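Local coordinates for protein bile acid 7a-dehydratase, BaiE (Clostridium hiranonis DSM 13275, PDB 4L8P) that probably catalyses the 7-alpha-dehydration of bile acid intermediates as a lyase, using a cystatin-like, SnoaL-type fold, at residues A[56-61]-A[88-93]; A[43-48]-A[62-67]. All blocks are in the same frame, centred on the assembly; numbering follows the deposited sequence.

Contact 1: A[56-61]-A[88-93]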
# COMPACT_ATOMS: atom_id res chain seq x y z
N LYS A 56 -11.16 -15.86 -3.69
CA LYS A 56 -11.29 -17.26 -4.14
C LYS A 56 -11.87 -17.36 -5.57
O LYS A 56 -12.67 -18.27 -5.88
CB LYS A 56 -12.11 -18.11 -3.14
CG LYS A 56 -11.58 -18.03 -1.71
CD LYS A 56 -12.35 -18.92 -0.74
CE LYS A 56 -11.97 -18.59 0.70
NZ LYS A 56 -10.57 -18.95 1.04
N LEU A 57 -11.49 -16.40 -6.41
CA LEU A 57 -11.91 -16.33 -7.81
C LEU A 57 -10.86 -17.04 -8.64
O LEU A 57 -9.99 -16.41 -9.26
CB LEU A 57 -12.09 -14.88 -8.24
CG LEU A 57 -13.07 -14.04 -7.40
CD1 LEU A 57 -13.07 -12.58 -7.88
CD2 LEU A 57 -14.46 -14.65 -7.45
N TRP A 58 -10.92 -18.37 -8.64
CA TRP A 58 -9.78 -19.16 -9.05
C TRP A 58 -9.54 -19.10 -10.55
O TRP A 58 -8.38 -18.98 -10.98
CB TRP A 58 -9.89 -20.60 -8.57
CG TRP A 58 -10.07 -20.72 -7.08
CD1 TRP A 58 -11.10 -21.37 -6.42
CD2 TRP A 58 -9.20 -20.21 -6.06
NE1 TRP A 58 -10.91 -21.27 -5.05
CE2 TRP A 58 -9.76 -20.56 -4.81
CE3 TRP A 58 -8.01 -19.45 -6.09
CZ2 TRP A 58 -9.15 -20.21 -3.58
CZ3 TRP A 58 -7.40 -19.09 -4.86
CH2 TRP A 58 -7.99 -19.47 -3.63
N ASP A 59 -10.62 -19.12 -11.33
CA ASP A 59 -10.50 -18.96 -12.80
C ASP A 59 -9.90 -17.63 -13.20
O ASP A 59 -9.05 -17.58 -14.09
CB ASP A 59 -11.87 -19.12 -13.49
CG ASP A 59 -12.39 -20.54 -13.42
OD1 ASP A 59 -11.59 -21.47 -13.25
OD2 ASP A 59 -13.63 -20.72 -13.54
N GLU A 60 -10.36 -16.56 -12.57
CA GLU A 60 -9.76 -15.23 -12.78
C GLU A 60 -8.30 -15.15 -12.31
O GLU A 60 -7.44 -14.61 -13.02
CB GLU A 60 -10.62 -14.12 -12.16
CG GLU A 60 -10.26 -12.73 -12.69
CD GLU A 60 -11.26 -11.64 -12.33
OE1 GLU A 60 -12.24 -11.90 -11.59
OE2 GLU A 60 -11.05 -10.50 -12.79
N LEU A 61 -7.98 -15.73 -11.15
CA LEU A 61 -6.59 -15.77 -10.70
C LEU A 61 -5.68 -16.45 -11.73
O LEU A 61 -4.55 -16.02 -11.98
CB LEU A 61 -6.47 -16.50 -9.37
CG LEU A 61 -5.06 -16.41 -8.74
CD1 LEU A 61 -5.24 -16.43 -7.23
CD2 LEU A 61 -4.14 -17.56 -9.11
N GLU A 88 -5.72 -25.36 -8.78
CA GLU A 88 -6.19 -26.56 -8.08
C GLU A 88 -5.61 -26.69 -6.67
O GLU A 88 -6.32 -27.05 -5.74
CB GLU A 88 -5.90 -27.83 -8.88
CG GLU A 88 -6.85 -27.97 -10.06
CD GLU A 88 -6.49 -29.12 -11.01
OE1 GLU A 88 -5.29 -29.44 -11.19
OE2 GLU A 88 -7.43 -29.68 -11.60
N TYR A 89 -4.32 -26.43 -6.52
CA TYR A 89 -3.70 -26.42 -5.20
C TYR A 89 -4.37 -25.35 -4.31
O TYR A 89 -4.75 -25.63 -3.17
CB TYR A 89 -2.18 -26.18 -5.28
CG TYR A 89 -1.58 -25.88 -3.90
CD1 TYR A 89 -1.26 -26.92 -3.01
CD2 TYR A 89 -1.39 -24.56 -3.47
CE1 TYR A 89 -0.75 -26.65 -1.74
CE2 TYR A 89 -0.90 -24.29 -2.20
CZ TYR A 89 -0.58 -25.33 -1.34
OH TYR A 89 -0.09 -25.04 -0.09
N LEU A 90 -4.47 -24.13 -4.81
CA LEU A 90 -4.98 -23.02 -4.00
C LEU A 90 -6.43 -23.23 -3.56
O LEU A 90 -6.78 -22.96 -2.40
CB LEU A 90 -4.83 -21.69 -4.71
CG LEU A 90 -3.39 -21.18 -4.93
CD1 LEU A 90 -3.42 -19.92 -5.80
CD2 LEU A 90 -2.66 -20.90 -3.62
N ALA A 91 -7.26 -23.74 -4.46
CA ALA A 91 -8.66 -24.01 -4.14
C ALA A 91 -8.78 -25.02 -2.99
O ALA A 91 -9.64 -24.86 -2.12
CB ALA A 91 -9.40 -24.48 -5.37
N ALA A 92 -7.91 -26.03 -2.98
CA ALA A 92 -7.85 -27.01 -1.88
C ALA A 92 -7.23 -26.46 -0.61
O ALA A 92 -7.74 -26.71 0.48
CB ALA A 92 -7.10 -28.28 -2.32
N ALA A 93 -6.15 -25.70 -0.75
CA ALA A 93 -5.42 -25.15 0.39
C ALA A 93 -6.12 -23.99 1.09
O ALA A 93 -5.91 -23.78 2.30
CB ALA A 93 -4.01 -24.75 -0.01
O HOH W 1 -11.43 -22.59 -2.21
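Trp-58 lies flat against the backbone and first side-chain atoms of Leu-90 and Ala-91. It stands in the first turn of the short helix 58-62. The other two residues belong to the last turns of helix 83-93. From CB the side chain heads toward that helix, with CG anti to the carbonyl carbon (chi1 -56°). CG itself is only at the margin of the contact. Trp-58 CD1 is the first ring atom to pack closely, 3.7 Å from Ala-91 CB. NE1 comes next, and its ring half forms a CH-pi contact. The methyl carbon Ala-91 CB stands 3.8 Å from the centroid of the Trp-58 five-membered ring, 21° off the ring normal and thus over the face. CE2 and CZ2 pass over Ala-91 CA. CZ2 and CH2 also come near Leu-90 O. At the far rim, Trp-58 CZ3 touches Leu-90 CB at 3.7 Å. Across the plane, Lys-56 CA covers part of the opposite face.

Leu-61, one turn on from Trp-58, continues the apolar seam. Leu-61 CD2 meets Leu-90 CD1 at 4.1 Å, and the two side chains cross at about a right angle. Leu-61 also packs on Cys-52 and Leu-53 of helix 22-55.

The one polar link is a water. It accepts from Trp-58 NE1 at 3.2 Å and donates to Ala-91 O at 2.9 Å. Lys-56, the first residue after helix 22-55, has positive phi and closes it in a Schellman motif. Its NZ bonds to the carbonyl oxygens of Met-94, Pro-95 and Glu-98. The chain following helix 83-93 is therefore tied to this same corner. Apolar packing holds the indole face, while one water satisfies both its N-H and Ala-91 O, which suits a partly exposed contact.

Contact 2: A[43-48]-A[62-67]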
# COMPACT_ATOMS: atom_id res chain seq x y z
N LYS A 43 1.94 -3.40 -11.31
CA LYS A 43 1.29 -3.11 -10.01
C LYS A 43 -0.20 -3.52 -10.02
O LYS A 43 -0.71 -4.06 -9.04
CB LYS A 43 1.41 -1.63 -9.65
CG LYS A 43 2.82 -1.18 -9.38
CD LYS A 43 2.81 0.31 -9.15
CE LYS A 43 4.18 0.83 -8.77
NZ LYS A 43 4.14 2.32 -8.73
N GLN A 44 -0.89 -3.30 -11.15
CA GLN A 44 -2.31 -3.67 -11.28
C GLN A 44 -2.52 -5.18 -11.41
O GLN A 44 -3.49 -5.72 -10.89
CB GLN A 44 -2.98 -2.95 -12.43
CG GLN A 44 -3.00 -1.43 -12.24
CD GLN A 44 -4.12 -0.70 -12.97
OE1 GLN A 44 -5.16 -1.27 -13.27
NE2 GLN A 44 -3.91 0.59 -13.19
N LEU A 45 -1.56 -5.83 -12.05
CA LEU A 45 -1.54 -7.29 -12.18
C LEU A 45 -1.44 -7.92 -10.80
O LEU A 45 -2.18 -8.85 -10.46
CB LEU A 45 -0.35 -7.73 -13.05
CG LEU A 45 0.03 -9.22 -13.08
CD1 LEU A 45 -1.05 -10.03 -13.75
CD2 LEU A 45 1.36 -9.40 -13.80
N LYS A 46 -0.48 -7.46 -10.00
CA LYS A 46 -0.33 -8.01 -8.65
C LYS A 46 -1.56 -7.71 -7.77
O LYS A 46 -1.99 -8.57 -6.99
CB LYS A 46 0.94 -7.50 -7.98
CG LYS A 46 1.28 -8.24 -6.68
CD LYS A 46 1.65 -9.72 -6.95
CE LYS A 46 2.27 -10.36 -5.71
NZ LYS A 46 2.97 -11.61 -5.97
N ALA A 47 -2.14 -6.53 -7.93
CA ALA A 47 -3.39 -6.18 -7.24
C ALA A 47 -4.50 -7.17 -7.57
O ALA A 47 -5.19 -7.64 -6.67
CB ALA A 47 -3.80 -4.78 -7.59
N LYS A 48 -4.64 -7.48 -8.85
CA LYS A 48 -5.64 -8.42 -9.32
C LYS A 48 -5.37 -9.81 -8.73
O LYS A 48 -6.31 -10.49 -8.31
CB LYS A 48 -5.67 -8.47 -10.86
CG LYS A 48 -6.64 -9.47 -11.45
CD LYS A 48 -6.59 -9.43 -12.98
CE LYS A 48 -7.42 -10.54 -13.61
NZ LYS A 48 -7.21 -10.62 -15.10
N GLU A 62 -6.17 -17.52 -12.34
CA GLU A 62 -5.40 -18.24 -13.35
C GLU A 62 -4.93 -17.33 -14.52
O GLU A 62 -3.85 -17.53 -15.05
CB GLU A 62 -6.23 -19.41 -13.92
CG GLU A 62 -5.43 -20.40 -14.74
CD GLU A 62 -6.26 -21.60 -15.20
OE1 GLU A 62 -7.19 -21.98 -14.48
OE2 GLU A 62 -5.96 -22.15 -16.28
N THR A 63 -5.71 -16.31 -14.85
CA THR A 63 -5.37 -15.37 -15.95
C THR A 63 -4.20 -14.45 -15.62
O THR A 63 -3.65 -13.83 -16.52
CB THR A 63 -6.56 -14.50 -16.38
OG1 THR A 63 -6.89 -13.53 -15.36
CG2 THR A 63 -7.78 -15.34 -16.73
N THR A 64 -3.82 -14.35 -14.34
CA THR A 64 -2.64 -13.57 -13.94
C THR A 64 -1.32 -14.33 -14.08
O THR A 64 -0.26 -13.73 -13.97
CB THR A 64 -2.77 -13.07 -12.48
OG1 THR A 64 -2.60 -14.16 -11.56
CG2 THR A 64 -4.10 -12.34 -12.24
N LEU A 65 -1.38 -15.65 -14.30
CA LEU A 65 -0.21 -16.52 -14.34
C LEU A 65 0.21 -16.70 -15.78
O LEU A 65 -0.62 -16.80 -16.72
CB LEU A 65 -0.52 -17.90 -13.72
CG LEU A 65 -1.09 -17.87 -12.29
CD1 LEU A 65 -1.39 -19.28 -11.79
CD2 LEU A 65 -0.16 -17.13 -11.35
N SER A 66 1.51 -16.76 -15.99
CA SER A 66 2.04 -16.87 -17.36
C SER A 66 1.51 -18.08 -18.12
O SER A 66 1.46 -19.16 -17.55
CB SER A 66 3.55 -16.90 -17.34
OG SER A 66 4.04 -17.06 -18.66
N PRO A 67 1.11 -17.89 -19.40
CA PRO A 67 0.71 -19.05 -20.23
C PRO A 67 1.91 -19.83 -20.79
O PRO A 67 1.71 -20.89 -21.38
CB PRO A 67 -0.11 -18.40 -21.36
CG PRO A 67 0.47 -17.04 -21.51
CD PRO A 67 0.91 -16.62 -20.12
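Lys-48 reaches across from helix 22-55 at about a right angle to the side chain of Thr-63. Its chain is fully extended. CG sits anti to the backbone N (chi1 177°), and the later torsions stay close to 180°. This carries the ammonium group to the threonine hydroxyl, where Lys-48 NZ donates to Thr-63 OG1 at 2.9 Å. The same hydroxyl is also hydrogen-bonded to Glu-60 O, one turn back in the short helix.

On its way the lysine runs obliquely past Thr-64. The methyl Thr-64 CG2 lies 3.9 Å from Lys-48 CD, and Lys-48 CG is equally near. Thus the aliphatic part of the lysine packs while its tip bonds. Thr-64 and Thr-63 belong to a type I beta turn from Glu-62 to Leu-65, which leads out of helix 58-62. In this SnoaL-like, cystatin-like fold, the turn packs beside the long N-terminal helix. Backbone hydrogen bonds join Thr-64 and Ser-66 to Ile-158 of strand 155-172 in the curved antiparallel sheet.

Leu-45, one turn before Lys-48 on the same side of the helix, also meets Thr-64. One branch does the work: Leu-45 CD1 approaches Thr-64 CB at 3.7 Å and also nears Thr-64 O. The two side chains are again oblique. Thr-64 OG1 turns to its own chain and bonds to Leu-61 O. Leu-45 also packs against Tyr-149, Trp-156 and Ile-158 of the sheet.

The segments of contacts 1 and 2 alternate along the chain, and the centres of the contacts are about 13 Å apart. Helix 58-62 joins them. In contact 1 it packs against helix 83-93 through Trp-58 and Leu-61; in contact 2 the turn that follows it meets helix 22-55. The contacts also touch directly: Glu-60 CG packs on Lys-48 CE at 3.7 Å. Contact 2 is nearer the centre of the chain, its own centre about 7 Å away, against about 12 Å for contact 1. Glu-108 of the second subunit packs on Lys-48 in contact 2, whereas no other chain of the assembly touches contact 1. A bound pentaethylene glycol, probably from crystallisation, lies about 4 Å from the Leu-90 side chain.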